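Fructosyl amine: oxygen oxidoreductase (Aspergillus fumigatus, PDB 3DJE) catalyses the oxidative deglycation of fructosyl amino acids (Amadori compounds), using a covalently attached FAD and molecular oxygen. Local coordinates at residues Leu9-Ala14 with Arg212-Ala217; Ala235-His240 with Asp279-Tyr284; Thr303-Glu308 with Ser330-Cys335. One frame throughout, in Å; residues are numbered along the deposited sequence.

Contact 1 of 3, residues Leu9-Ala14 with Arg212-Ala217. With FAD (flavin-adenine dinucleotide), chain C.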
loop_
_atom_site.group_PDB
_atom_site.type_symbol
_atom_site.label_atom_id
_atom_site.label_comp_id
_atom_site.label_asym_id
_atom_site.label_seq_id
_atom_site.Cartn_x
_atom_site.Cartn_y
_atom_site.Cartn_z
ATOM N N LEU A 9 20.295 12.046 -10.313
ATOM C CA LEU A 9 19.620 11.230 -9.298
ATOM C C LEU A 9 18.758 10.203 -10.009
ATOM O O LEU A 9 18.085 10.526 -10.991
ATOM C CB LEU A 9 18.747 12.091 -8.374
ATOM C CG LEU A 9 19.431 13.289 -7.715
ATOM C CD1 LEU A 9 18.402 14.023 -6.852
ATOM C CD2 LEU A 9 20.574 12.805 -6.845
ATOM N N LEU A 10 18.787 8.973 -9.514
ATOM C CA LEU A 10 18.077 7.873 -10.156
ATOM C C LEU A 10 17.120 7.252 -9.171
ATOM O O LEU A 10 17.513 6.958 -8.040
ATOM C CB LEU A 10 19.077 6.817 -10.609
ATOM C CG LEU A 10 18.522 5.662 -11.440
ATOM C CD1 LEU A 10 17.942 6.162 -12.763
ATOM C CD2 LEU A 10 19.635 4.660 -11.705
ATOM N N ILE A 11 15.860 7.079 -9.581
ATOM C CA ILE A 11 14.884 6.395 -8.731
ATOM C C ILE A 11 14.489 5.092 -9.395
ATOM O O ILE A 11 14.050 5.099 -10.557
ATOM C CB ILE A 11 13.620 7.241 -8.494
ATOM C CG1 ILE A 11 13.992 8.556 -7.810
ATOM C CG2 ILE A 11 12.576 6.456 -7.675
ATOM C CD1 ILE A 11 12.865 9.552 -7.800
ATOM N N VAL A 12 14.670 3.983 -8.677
ATOM C CA VAL A 12 14.246 2.664 -9.172
ATOM C C VAL A 12 12.841 2.374 -8.657
ATOM O O VAL A 12 12.645 2.115 -7.458
ATOM C CB VAL A 12 15.234 1.536 -8.762
ATOM C CG1 VAL A 12 14.726 0.124 -9.242
ATOM C CG2 VAL A 12 16.624 1.809 -9.311
ATOM N N GLY A 13 11.875 2.458 -9.569
ATOM C CA GLY A 13 10.462 2.262 -9.269
ATOM C C GLY A 13 9.663 3.554 -9.326
ATOM O O GLY A 13 9.960 4.509 -8.602
ATOM N N ALA A 14 8.633 3.583 -10.176
ATOM C CA ALA A 14 7.714 4.722 -10.283
ATOM C C ALA A 14 6.356 4.428 -9.627
ATOM O O ALA A 14 5.309 4.863 -10.112
ATOM C CB ALA A 14 7.529 5.110 -11.763
ATOM N N ARG A 212 23.309 9.646 -6.801
ATOM C CA ARG A 212 22.544 8.927 -5.775
ATOM C C ARG A 212 21.475 8.096 -6.467
ATOM O O ARG A 212 20.918 8.530 -7.476
ATOM C CB ARG A 212 21.830 9.893 -4.811
ATOM C CG ARG A 212 22.772 10.758 -3.965
ATOM C CD ARG A 212 23.528 9.937 -2.941
ATOM N NE ARG A 212 24.298 10.785 -2.033
ATOM C CZ ARG A 212 25.481 11.326 -2.328
ATOM N NH1 ARG A 212 26.058 11.100 -3.504
ATOM N NH2 ARG A 212 26.093 12.098 -1.438
ATOM N N THR A 213 21.234 6.907 -5.929
ATOM C CA THR A 213 20.197 5.987 -6.406
ATOM C C THR A 213 19.231 5.725 -5.263
ATOM O O THR A 213 19.662 5.374 -4.159
ATOM C CB THR A 213 20.840 4.648 -6.872
ATOM O OG1 THR A 213 21.764 4.894 -7.945
ATOM C CG2 THR A 213 19.791 3.634 -7.309
ATOM N N PHE A 214 17.932 5.899 -5.532
ATOM C CA PHE A 214 16.876 5.605 -4.581
ATOM C C PHE A 214 16.230 4.291 -4.993
ATOM O O PHE A 214 15.811 4.152 -6.134
ATOM C CB PHE A 214 15.791 6.678 -4.619
ATOM C CG PHE A 214 16.251 8.048 -4.174
ATOM C CD1 PHE A 214 15.993 8.497 -2.879
ATOM C CD2 PHE A 214 16.910 8.897 -5.060
ATOM C CE1 PHE A 214 16.396 9.778 -2.468
ATOM C CE2 PHE A 214 17.322 10.179 -4.647
ATOM C CZ PHE A 214 17.057 10.610 -3.347
ATOM N N LEU A 215 16.133 3.357 -4.057
ATOM C CA LEU A 215 15.485 2.083 -4.327
ATOM C C LEU A 215 14.059 2.127 -3.769
ATOM O O LEU A 215 13.855 2.106 -2.556
ATOM C CB LEU A 215 16.309 0.940 -3.744
ATOM C CG LEU A 215 15.782 -0.478 -3.995
ATOM C CD1 LEU A 215 15.598 -0.717 -5.492
ATOM C CD2 LEU A 215 16.740 -1.485 -3.396
ATOM N N CYS A 216 13.097 2.199 -4.688
ATOM C CA CYS A 216 11.680 2.344 -4.354
ATOM C C CYS A 216 10.851 1.334 -5.145
ATOM O O CYS A 216 9.800 1.654 -5.689
ATOM C CB CYS A 216 11.216 3.769 -4.682
ATOM S SG CYS A 216 12.006 5.025 -3.678
ATOM N N ALA A 217 11.332 0.098 -5.194
ATOM C CA ALA A 217 10.719 -0.942 -6.008
ATOM C C ALA A 217 9.676 -1.810 -5.275
ATOM O O ALA A 217 9.288 -2.880 -5.771
ATOM C CB ALA A 217 11.829 -1.809 -6.637
HETATM P PA FAD C . 4.558 0.124 -5.321
HETATM O O1A FAD C . 3.626 1.255 -5.391
HETATM O O2A FAD C . 4.024 -1.258 -5.522
HETATM O O5B FAD C . 5.685 0.473 -6.374
HETATM C C5B FAD C . 6.741 -0.431 -6.713
HETATM C C4B FAD C . 7.214 -0.048 -8.121
HETATM O O4B FAD C . 8.410 -0.831 -8.301
HETATM C C3B FAD C . 6.173 -0.564 -9.142
HETATM O O3B FAD C . 5.647 0.514 -9.934
HETATM C C2B FAD C . 7.012 -1.539 -9.984
HETATM O O2B FAD C . 6.674 -1.484 -11.405
HETATM C C1B FAD C . 8.463 -1.076 -9.673
HETATM N N9A FAD C . 9.398 -2.151 -10.126
HETATM C C8A FAD C . 9.261 -3.489 -10.013
HETATM N N7A FAD C . 10.312 -4.087 -10.612
HETATM C C5A FAD C . 11.104 -3.123 -11.103
HETATM C C6A FAD C . 12.303 -3.127 -11.825
HETATM N N6A FAD C . 12.885 -4.300 -12.171
HETATM N N1A FAD C . 12.853 -1.948 -12.174
HETATM C C2A FAD C . 12.279 -0.784 -11.845
HETATM N N3A FAD C . 11.131 -0.745 -11.159
HETATM C C4A FAD C . 10.534 -1.901 -10.784
HETATM N N1 FAD C . -2.219 1.457 1.946
HETATM C C2 FAD C . -2.958 2.485 2.529
HETATM O O2 FAD C . -2.411 3.483 3.003
HETATM N N3 FAD C . -4.348 2.372 2.578
HETATM C C4 FAD C . -5.012 1.258 2.074
HETATM O O4 FAD C . -6.246 1.194 2.132
HETATM C C4X FAD C . -4.254 0.222 1.508
HETATM N N5 FAD C . -4.885 -0.915 1.008
HETATM C C5X FAD C . -4.142 -1.850 0.292
HETATM C C6 FAD C . -4.819 -2.866 -0.377
HETATM C C7 FAD C . -4.114 -3.789 -1.139
HETATM C C7M FAD C . -4.911 -4.901 -1.835
HETATM C C8 FAD C . -2.729 -3.688 -1.259
HETATM C C8M FAD C . -1.958 -4.672 -2.172
HETATM C C9 FAD C . -2.055 -2.653 -0.597
HETATM C C9A FAD C . -2.760 -1.719 0.174
HETATM N N10 FAD C . -2.109 -0.676 0.862
HETATM C C10 FAD C . -2.866 0.337 1.449
HETATM C "C1'" FAD C . -0.643 -0.637 0.948
HETATM C "C2'" FAD C . -0.082 0.277 -0.142
HETATM O "O2'" FAD C . -0.783 0.047 -1.384
HETATM C "C3'" FAD C . 1.409 -0.002 -0.311
HETATM O "O3'" FAD C . 2.033 -0.037 0.989
HETATM C "C4'" FAD C . 2.112 1.084 -1.134
HETATM O "O4'" FAD C . 1.374 1.420 -2.308
HETATM C "C5'" FAD C . 3.499 0.573 -1.542
HETATM O "O5'" FAD C . 4.196 1.600 -2.266
HETATM P P FAD C . 5.647 1.304 -2.882
HETATM O O1P FAD C . 6.532 0.772 -1.804
HETATM O O2P FAD C . 6.020 2.523 -3.627
HETATM O O3P FAD C . 5.406 0.126 -3.950
#
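Leu-9 to Val-12 and Arg-212 to Leu-215 run side by side as parallel strands, their short axes 4.6 Å apart and inclined by 16°. Leu-10 and Val-12 carry the ladder: Leu-10 N donates to Arg-212 O, Phe-214 N to Leu-10 O, Val-12 N to Phe-214 O (2.8 Å), and Cys-216 N to Val-12 O just beyond the strand. On the face of Leu-9, Ile-11 and Phe-214, Leu-9 CD2 rests 3.8 Å from Arg-212 CB, and the Ile-11 and Phe-214 side chains cross obliquely, CG1 4.0 Å from CD2. The Phe-214 ring turns its edge to Leu-10 O, which lies in the ring plane. Helices 16-27 and 373-382 pack on this face, so bulky apolar residues suit it. On the other face, Val-12 and Leu-215 lie side by side, CG1 3.9 Å from CD1. Val-12 CG1, anti to its own N (chi1 177°), also touches the adenine at FAD C2A (3.7 Å). A positive phi and the nearby Cys-216 O leave Gly-13 no place for a side chain; its CA lies 3.6 Å from FAD N3A, while Ala-217 CA reaches the ribose oxygen O4B at 3.3 Å. Strand, glycine turn and helix 16-27, with Asp-37 bound to both Ala-14 N and FAD, are the strand-turn-helix start of the Rossmann-type dinucleotide-binding fold, consistent with a GxGxxG sequence starting at Gly-13.

Contact 2 of 3, residues Ala235-His240 with Asp279-Tyr284. With FSA (1-S-(carboxymethyl)-1-thio-beta-D-fructopyranose), chain D.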
loop_
_atom_site.group_PDB
_atom_site.type_symbol
_atom_site.label_atom_id
_atom_site.label_comp_id
_atom_site.label_asym_id
_atom_site.label_seq_id
_atom_site.Cartn_x
_atom_site.Cartn_y
_atom_site.Cartn_z
ATOM N N ALA A 235 1.327 -10.560 -0.443
ATOM C CA ALA A 235 0.274 -10.126 -1.342
ATOM C C ALA A 235 -1.117 -10.233 -0.739
ATOM O O ALA A 235 -1.403 -11.151 0.048
ATOM C CB ALA A 235 0.341 -10.914 -2.630
ATOM N N TRP A 236 -1.979 -9.311 -1.167
ATOM C CA TRP A 236 -3.391 -9.298 -0.812
ATOM C C TRP A 236 -4.228 -9.349 -2.087
ATOM O O TRP A 236 -3.694 -9.287 -3.208
ATOM C CB TRP A 236 -3.732 -8.111 0.122
ATOM C CG TRP A 236 -3.180 -8.405 1.489
ATOM C CD1 TRP A 236 -3.834 -9.038 2.516
ATOM C CD2 TRP A 236 -1.837 -8.173 1.949
ATOM N NE1 TRP A 236 -2.987 -9.204 3.588
ATOM C CE2 TRP A 236 -1.759 -8.677 3.272
ATOM C CE3 TRP A 236 -0.700 -7.561 1.384
ATOM C CZ2 TRP A 236 -0.584 -8.606 4.033
ATOM C CZ3 TRP A 236 0.474 -7.484 2.151
ATOM C CH2 TRP A 236 0.513 -8.006 3.470
ATOM N N THR A 237 -5.536 -9.487 -1.892
ATOM C CA THR A 237 -6.467 -9.827 -2.933
ATOM C C THR A 237 -7.574 -8.775 -2.998
ATOM O O THR A 237 -8.021 -8.257 -1.973
ATOM C CB THR A 237 -7.068 -11.243 -2.667
ATOM O OG1 THR A 237 -7.275 -11.417 -1.255
ATOM C CG2 THR A 237 -6.094 -12.300 -3.132
ATOM N N LEU A 238 -7.993 -8.439 -4.213
ATOM C CA LEU A 238 -9.065 -7.467 -4.415
ATOM C C LEU A 238 -9.921 -7.848 -5.621
ATOM O O LEU A 238 -9.429 -8.468 -6.584
ATOM C CB LEU A 238 -8.487 -6.047 -4.590
ATOM C CG LEU A 238 -7.744 -5.716 -5.897
ATOM C CD1 LEU A 238 -8.656 -5.198 -7.008
ATOM C CD2 LEU A 238 -6.602 -4.708 -5.632
ATOM N N VAL A 239 -11.195 -7.471 -5.556
ATOM C CA VAL A 239 -12.126 -7.645 -6.674
ATOM C C VAL A 239 -12.954 -6.372 -6.846
ATOM O O VAL A 239 -13.041 -5.565 -5.921
ATOM C CB VAL A 239 -13.098 -8.864 -6.471
ATOM C CG1 VAL A 239 -12.323 -10.132 -6.172
ATOM C CG2 VAL A 239 -14.145 -8.572 -5.381
ATOM N N HIS A 240 -13.545 -6.207 -8.026
ATOM C CA HIS A 240 -14.590 -5.207 -8.265
ATOM C C HIS A 240 -15.903 -5.911 -8.631
ATOM O O HIS A 240 -15.891 -6.935 -9.322
ATOM C CB HIS A 240 -14.223 -4.321 -9.453
ATOM C CG HIS A 240 -13.007 -3.461 -9.248
ATOM N ND1 HIS A 240 -12.658 -2.464 -10.133
ATOM C CD2 HIS A 240 -12.080 -3.430 -8.258
ATOM C CE1 HIS A 240 -11.549 -1.872 -9.712
ATOM N NE2 HIS A 240 -11.186 -2.430 -8.570
ATOM N N ASP A 279 -11.051 -9.112 0.762
ATOM C CA ASP A 279 -11.134 -10.075 1.862
ATOM C C ASP A 279 -9.903 -9.926 2.747
ATOM O O ASP A 279 -8.784 -10.025 2.261
ATOM C CB ASP A 279 -11.255 -11.512 1.336
ATOM C CG ASP A 279 -10.100 -11.925 0.401
ATOM O OD1 ASP A 279 -9.808 -11.201 -0.587
ATOM O OD2 ASP A 279 -9.492 -12.998 0.646
ATOM N N GLU A 280 -10.097 -9.695 4.043
ATOM C CA GLU A 280 -8.955 -9.538 4.938
ATOM C C GLU A 280 -8.362 -10.884 5.378
ATOM O O GLU A 280 -9.076 -11.855 5.628
ATOM C CB GLU A 280 -9.311 -8.640 6.141
ATOM C CG GLU A 280 -8.157 -8.317 7.115
ATOM C CD GLU A 280 -6.977 -7.523 6.511
ATOM O OE1 GLU A 280 -7.101 -6.982 5.386
ATOM O OE2 GLU A 280 -5.915 -7.451 7.172
ATOM N N HIS A 281 -7.039 -10.913 5.436
ATOM C CA HIS A 281 -6.261 -12.092 5.829
ATOM C C HIS A 281 -4.817 -11.661 6.030
ATOM O O HIS A 281 -4.456 -10.531 5.659
ATOM C CB HIS A 281 -6.379 -13.207 4.781
ATOM C CG HIS A 281 -6.002 -12.785 3.393
ATOM N ND1 HIS A 281 -4.695 -12.578 3.005
ATOM C CD2 HIS A 281 -6.763 -12.527 2.303
ATOM C CE1 HIS A 281 -4.666 -12.223 1.734
ATOM N NE2 HIS A 281 -5.905 -12.195 1.279
ATOM N N PRO A 282 -3.990 -12.508 6.685
ATOM C CA PRO A 282 -2.593 -12.153 6.934
ATOM C C PRO A 282 -1.630 -12.134 5.724
ATOM O O PRO A 282 -0.454 -11.829 5.913
ATOM C CB PRO A 282 -2.142 -13.188 7.980
ATOM C CG PRO A 282 -3.431 -13.776 8.516
ATOM C CD PRO A 282 -4.341 -13.782 7.351
ATOM N N GLY A 283 -2.132 -12.426 4.528
ATOM C CA GLY A 283 -1.344 -12.282 3.303
ATOM C C GLY A 283 -0.871 -13.586 2.694
ATOM O O GLY A 283 -0.842 -14.625 3.374
ATOM N N TYR A 284 -0.538 -13.528 1.401
ATOM C CA TYR A 284 0.121 -14.632 0.678
ATOM C C TYR A 284 1.583 -14.287 0.426
ATOM O O TYR A 284 1.897 -13.201 -0.074
ATOM C CB TYR A 284 -0.520 -14.851 -0.688
ATOM C CG TYR A 284 -1.907 -15.413 -0.677
ATOM C CD1 TYR A 284 -2.111 -16.790 -0.712
ATOM C CD2 TYR A 284 -3.024 -14.574 -0.675
ATOM C CE1 TYR A 284 -3.389 -17.316 -0.708
ATOM C CE2 TYR A 284 -4.315 -15.087 -0.684
ATOM C CZ TYR A 284 -4.491 -16.468 -0.690
ATOM O OH TYR A 284 -5.759 -16.990 -0.700
HETATM O OAB FSA D . -3.745 1.363 6.029
HETATM C CAL FSA D . -4.985 1.206 6.016
HETATM O OAA FSA D . -5.761 1.970 6.646
HETATM C CAH FSA D . -5.615 0.059 5.252
HETATM S SAK FSA D . -4.414 -1.034 4.562
HETATM C C1 FSA D . -5.590 -2.179 3.894
HETATM C C2 FSA D . -4.947 -3.553 3.658
HETATM O O2 FSA D . -5.735 -4.301 2.717
HETATM C C3 FSA D . -4.839 -4.346 4.965
HETATM O O3 FSA D . -6.149 -4.661 5.460
HETATM C C4 FSA D . -3.984 -5.607 4.805
HETATM O O4 FSA D . -3.760 -6.202 6.094
HETATM C C5 FSA D . -2.624 -5.297 4.171
HETATM O O5 FSA D . -1.790 -4.569 5.075
HETATM C C6 FSA D . -2.833 -4.513 2.884
HETATM O O6 FSA D . -3.608 -3.333 3.159
HETATM O O HOH W 1 -7.131 -8.719 0.545
#
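Gly-283 CA lies against one face of the Trp-236 indole, toward its rim, and C5 of the bound thio-fructopyranose FSA over the centre of the other, 3.6 Å above the plane. Gly-283, at a positive phi and with its CA close against the indole, is the one residue type with no CB to accommodate there. The ring is pinned edgewise as well, since NE1 donates to His-281 O (2.9 Å), which lies in the indole plane, although NE1 stands 37° out of the plane of that carbonyl. The His-281 imidazole is turned nearly parallel to the indole, planes at 14°, but is slid aside so that the two rings barely overlap. Both of its nitrogens are used in the ring plane: Gly-283 N donates to ND1, and NE2 donates to Thr-237 OG1 (3.0 Å). With chi1 at 38°, OG1 sits between its backbone N and carbonyl carbon, and from there it donates to Asp-279 OD1 (2.6 Å) on the syn side, somewhat out of the carboxylate plane. Asp-279 OD2 forms a salt bridge with Arg-312. A water bridges Thr-237 N and Asp-279 O, and Ala-235 and Tyr-284 form an antiparallel hydrogen-bonded pair. Glu-280 brings OE1 to FSA O3 (2.5 Å) and OE2 to FSA O4 (2.7 Å). The two imidazole bonds hold the ring's orientation and are consistent with a neutral His-281 protonated on NE2; the indole packs on C5 and C6 while Glu-280 holds two hydroxyls, which probably helps select the sugar.

Contact 3 of 3, residues Thr303-Glu308 with Ser330-Cys335. With FAD (flavin-adenine dinucleotide), chain C.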
loop_
_atom_site.group_PDB
_atom_site.type_symbol
_atom_site.label_atom_id
_atom_site.label_comp_id
_atom_site.label_asym_id
_atom_site.label_seq_id
_atom_site.Cartn_x
_atom_site.Cartn_y
_atom_site.Cartn_z
ATOM N N THR A 303 -3.783 -11.127 -12.705
ATOM C CA THR A 303 -5.047 -10.428 -12.770
ATOM C C THR A 303 -6.200 -11.418 -12.481
ATOM O O THR A 303 -7.214 -11.465 -13.189
ATOM C CB THR A 303 -5.196 -9.682 -14.130
ATOM O OG1 THR A 303 -3.957 -9.013 -14.435
ATOM C CG2 THR A 303 -6.261 -8.642 -14.030
ATOM N N GLN A 304 -6.022 -12.186 -11.409
ATOM C CA GLN A 304 -7.030 -13.104 -10.886
ATOM C C GLN A 304 -6.761 -13.191 -9.390
ATOM O O GLN A 304 -5.742 -12.706 -8.901
ATOM C CB GLN A 304 -6.892 -14.520 -11.479
ATOM C CG GLN A 304 -7.077 -14.670 -13.001
ATOM C CD GLN A 304 -8.449 -14.249 -13.516
ATOM O OE1 GLN A 304 -9.395 -14.051 -12.750
ATOM N NE2 GLN A 304 -8.558 -14.098 -14.834
ATOM N N ILE A 305 -7.677 -13.809 -8.656
ATOM C CA ILE A 305 -7.409 -14.134 -7.261
ATOM C C ILE A 305 -7.638 -15.635 -7.034
ATOM O O ILE A 305 -8.355 -16.251 -7.817
ATOM C CB ILE A 305 -8.262 -13.288 -6.287
ATOM C CG1 ILE A 305 -9.765 -13.501 -6.517
ATOM C CG2 ILE A 305 -7.899 -11.797 -6.428
ATOM C CD1 ILE A 305 -10.627 -12.917 -5.418
ATOM N N PRO A 306 -7.028 -16.208 -5.979
ATOM C CA PRO A 306 -7.317 -17.617 -5.639
ATOM C C PRO A 306 -8.803 -17.840 -5.393
ATOM O O PRO A 306 -9.479 -16.956 -4.862
ATOM C CB PRO A 306 -6.538 -17.825 -4.335
ATOM C CG PRO A 306 -5.404 -16.828 -4.416
ATOM C CD PRO A 306 -6.045 -15.624 -5.046
ATOM N N LYS A 307 -9.312 -19.020 -5.754
ATOM C CA LYS A 307 -10.720 -19.320 -5.519
ATOM C C LYS A 307 -11.099 -19.218 -4.042
ATOM O O LYS A 307 -12.203 -18.784 -3.723
ATOM C CB LYS A 307 -11.098 -20.684 -6.111
ATOM C CG LYS A 307 -11.195 -20.670 -7.636
ATOM C CD LYS A 307 -12.606 -20.362 -8.130
ATOM C CE LYS A 307 -13.442 -21.638 -8.250
ATOM N NZ LYS A 307 -14.783 -21.400 -8.868
ATOM N N GLU A 308 -10.183 -19.590 -3.147
ATOM C CA GLU A 308 -10.444 -19.482 -1.712
ATOM C C GLU A 308 -10.679 -18.018 -1.308
ATOM O O GLU A 308 -11.507 -17.736 -0.427
ATOM C CB GLU A 308 -9.330 -20.128 -0.886
ATOM C CG GLU A 308 -7.956 -19.512 -1.084
ATOM C CD GLU A 308 -6.971 -19.883 0.006
ATOM O OE1 GLU A 308 -7.405 -20.382 1.082
ATOM O OE2 GLU A 308 -5.760 -19.669 -0.219
ATOM N N SER A 330 -16.178 -8.082 -11.894
ATOM C CA SER A 330 -15.825 -7.419 -13.156
ATOM C C SER A 330 -14.308 -7.269 -13.311
ATOM O O SER A 330 -13.815 -6.994 -14.410
ATOM C CB SER A 330 -16.474 -6.045 -13.235
ATOM O OG SER A 330 -16.051 -5.261 -12.136
ATOM N N PHE A 331 -13.584 -7.421 -12.198
ATOM C CA PHE A 331 -12.128 -7.298 -12.163
ATOM C C PHE A 331 -11.627 -7.979 -10.894
ATOM O O PHE A 331 -12.318 -7.982 -9.875
ATOM C CB PHE A 331 -11.713 -5.813 -12.183
ATOM C CG PHE A 331 -10.214 -5.594 -12.122
ATOM C CD1 PHE A 331 -9.409 -5.911 -13.208
ATOM C CD2 PHE A 331 -9.617 -5.074 -10.971
ATOM C CE1 PHE A 331 -8.010 -5.723 -13.164
ATOM C CE2 PHE A 331 -8.237 -4.885 -10.909
ATOM C CZ PHE A 331 -7.430 -5.209 -12.002
ATOM N N ALA A 332 -10.432 -8.556 -10.975
ATOM C CA ALA A 332 -9.769 -9.163 -9.818
ATOM C C ALA A 332 -8.265 -9.165 -9.999
ATOM O O ALA A 332 -7.763 -9.401 -11.107
ATOM C CB ALA A 332 -10.265 -10.598 -9.599
ATOM N N ARG A 333 -7.536 -8.925 -8.913
ATOM C CA ARG A 333 -6.085 -9.064 -8.958
ATOM C C ARG A 333 -5.459 -9.287 -7.598
ATOM O O ARG A 333 -6.058 -8.995 -6.559
ATOM C CB ARG A 333 -5.415 -7.855 -9.623
ATOM C CG ARG A 333 -5.219 -6.627 -8.723
ATOM C CD ARG A 333 -4.286 -5.713 -9.464
ATOM N NE ARG A 333 -4.031 -4.399 -8.855
ATOM C CZ ARG A 333 -2.850 -4.042 -8.349
ATOM N NH1 ARG A 333 -2.674 -2.813 -7.891
ATOM N NH2 ARG A 333 -1.841 -4.910 -8.310
ATOM N N ILE A 334 -4.237 -9.798 -7.630
ATOM C CA ILE A 334 -3.380 -9.775 -6.443
ATOM C C ILE A 334 -2.542 -8.477 -6.435
ATOM O O ILE A 334 -2.260 -7.879 -7.492
ATOM C CB ILE A 334 -2.514 -11.040 -6.328
ATOM C CG1 ILE A 334 -1.479 -11.112 -7.458
ATOM C CG2 ILE A 334 -3.439 -12.306 -6.331
ATOM C CD1 ILE A 334 -0.499 -12.299 -7.329
ATOM N N CYS A 335 -2.166 -8.058 -5.234
ATOM C CA CYS A 335 -1.551 -6.768 -5.008
ATOM C C CYS A 335 -0.456 -6.971 -3.960
ATOM O O CYS A 335 -0.727 -7.520 -2.883
ATOM C CB CYS A 335 -2.653 -5.847 -4.472
ATOM S SG CYS A 335 -2.136 -4.265 -3.805
HETATM P PA FAD C . 4.558 0.124 -5.321
HETATM O O1A FAD C . 3.626 1.255 -5.391
HETATM O O2A FAD C . 4.024 -1.258 -5.522
HETATM O O5B FAD C . 5.685 0.473 -6.374
HETATM C C5B FAD C . 6.741 -0.431 -6.713
HETATM C C4B FAD C . 7.214 -0.048 -8.121
HETATM O O4B FAD C . 8.410 -0.831 -8.301
HETATM C C3B FAD C . 6.173 -0.564 -9.142
HETATM O O3B FAD C . 5.647 0.514 -9.934
HETATM C C2B FAD C . 7.012 -1.539 -9.984
HETATM O O2B FAD C . 6.674 -1.484 -11.405
HETATM C C1B FAD C . 8.463 -1.076 -9.673
HETATM N N9A FAD C . 9.398 -2.151 -10.126
HETATM C C8A FAD C . 9.261 -3.489 -10.013
HETATM N N7A FAD C . 10.312 -4.087 -10.612
HETATM C C5A FAD C . 11.104 -3.123 -11.103
HETATM C C6A FAD C . 12.303 -3.127 -11.825
HETATM N N6A FAD C . 12.885 -4.300 -12.171
HETATM N N1A FAD C . 12.853 -1.948 -12.174
HETATM C C2A FAD C . 12.279 -0.784 -11.845
HETATM N N3A FAD C . 11.131 -0.745 -11.159
HETATM C C4A FAD C . 10.534 -1.901 -10.784
HETATM N N1 FAD C . -2.219 1.457 1.946
HETATM C C2 FAD C . -2.958 2.485 2.529
HETATM O O2 FAD C . -2.411 3.483 3.003
HETATM N N3 FAD C . -4.348 2.372 2.578
HETATM C C4 FAD C . -5.012 1.258 2.074
HETATM O O4 FAD C . -6.246 1.194 2.132
HETATM C C4X FAD C . -4.254 0.222 1.508
HETATM N N5 FAD C . -4.885 -0.915 1.008
HETATM C C5X FAD C . -4.142 -1.850 0.292
HETATM C C6 FAD C . -4.819 -2.866 -0.377
HETATM C C7 FAD C . -4.114 -3.789 -1.139
HETATM C C7M FAD C . -4.911 -4.901 -1.835
HETATM C C8 FAD C . -2.729 -3.688 -1.259
HETATM C C8M FAD C . -1.958 -4.672 -2.172
HETATM C C9 FAD C . -2.055 -2.653 -0.597
HETATM C C9A FAD C . -2.760 -1.719 0.174
HETATM N N10 FAD C . -2.109 -0.676 0.862
HETATM C C10 FAD C . -2.866 0.337 1.449
HETATM C "C1'" FAD C . -0.643 -0.637 0.948
HETATM C "C2'" FAD C . -0.082 0.277 -0.142
HETATM O "O2'" FAD C . -0.783 0.047 -1.384
HETATM C "C3'" FAD C . 1.409 -0.002 -0.311
HETATM O "O3'" FAD C . 2.033 -0.037 0.989
HETATM C "C4'" FAD C . 2.112 1.084 -1.134
HETATM O "O4'" FAD C . 1.374 1.420 -2.308
HETATM C "C5'" FAD C . 3.499 0.573 -1.542
HETATM O "O5'" FAD C . 4.196 1.600 -2.266
HETATM P P FAD C . 5.647 1.304 -2.882
HETATM O O1P FAD C . 6.532 0.772 -1.804
HETATM O O2P FAD C . 6.020 2.523 -3.627
HETATM O O3P FAD C . 5.406 0.126 -3.950
HETATM O O HOH W 2 -9.590 -9.635 -13.589
#
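The strand against which Thr-303 to Pro-306 pack leads to the covalent flavin site: Cys-335 SG is bonded to FAD C8M (1.7 Å), the 8-alpha-S-cysteinyl link familiar from the monomeric sarcosine oxidase family. The two segments meet mainly through methyl groups. Thr-303 CG2, anti to its backbone N (chi1 -44° places OG1 beside that N), comes to 3.5 Å from Phe-331 CE1, the two side chains crossing at about a right angle. Ile-305 CG2 lies over the strand, 3.4 Å from Arg-333 O and 4.1 Å from Ala-332 CB; alanine's small methyl suits a position directed toward the other segment. Farther on, Ile-334 CG2 meets Gln-304 O at 3.5 Å and reaches Pro-306 CD. A water joins the backbones, accepting from Ala-332 N (3.0 Å) and probably also bonded to Thr-303 O. The Arg-333 chain, extended from CG to NE, brings the guanidinium under Cys-335 CB, which stands 4.0 Å above its plane toward the rim. NH1 is held by the carbonyls of Ser-46 and Asn-49, and NH2 makes a weak bond to Ile-334 O, so the group is fixed next to the flavin attachment. Gln-304 is anchored outside the contact by Thr-428 and Val-430. Pro-306, which has no N-H to donate, sits at the N-cap position just before helix 307-320. Ile-305 and Pro-306 also touch strand 232-242, the antiparallel neighbour of strand 331-339, so that the loop before the helix packs onto both strands.

From the N terminus, contact 1 closes first and longest, bringing 212-217 back beside 9-14 across 197 intervening residues and pairing two central strands of the nucleotide-binding sheet. The chain then enters strand 232-242, and contact 2 closes a loop of 38 residues. Contact 3 follows, spanning 21 residues that include most of helix 307-320. The three are in series, with neither nesting nor crossing. Contacts 2 and 3 adjoin, centres about 9 Å apart: Trp-236 N probably bonds to Cys-335 O between neighbouring strands, and Tyr-284 OH to Glu-308 OE2. Contact 1 lies about 29 Å from contact 3, centre to centre, and FAD bridges the gap, touching both.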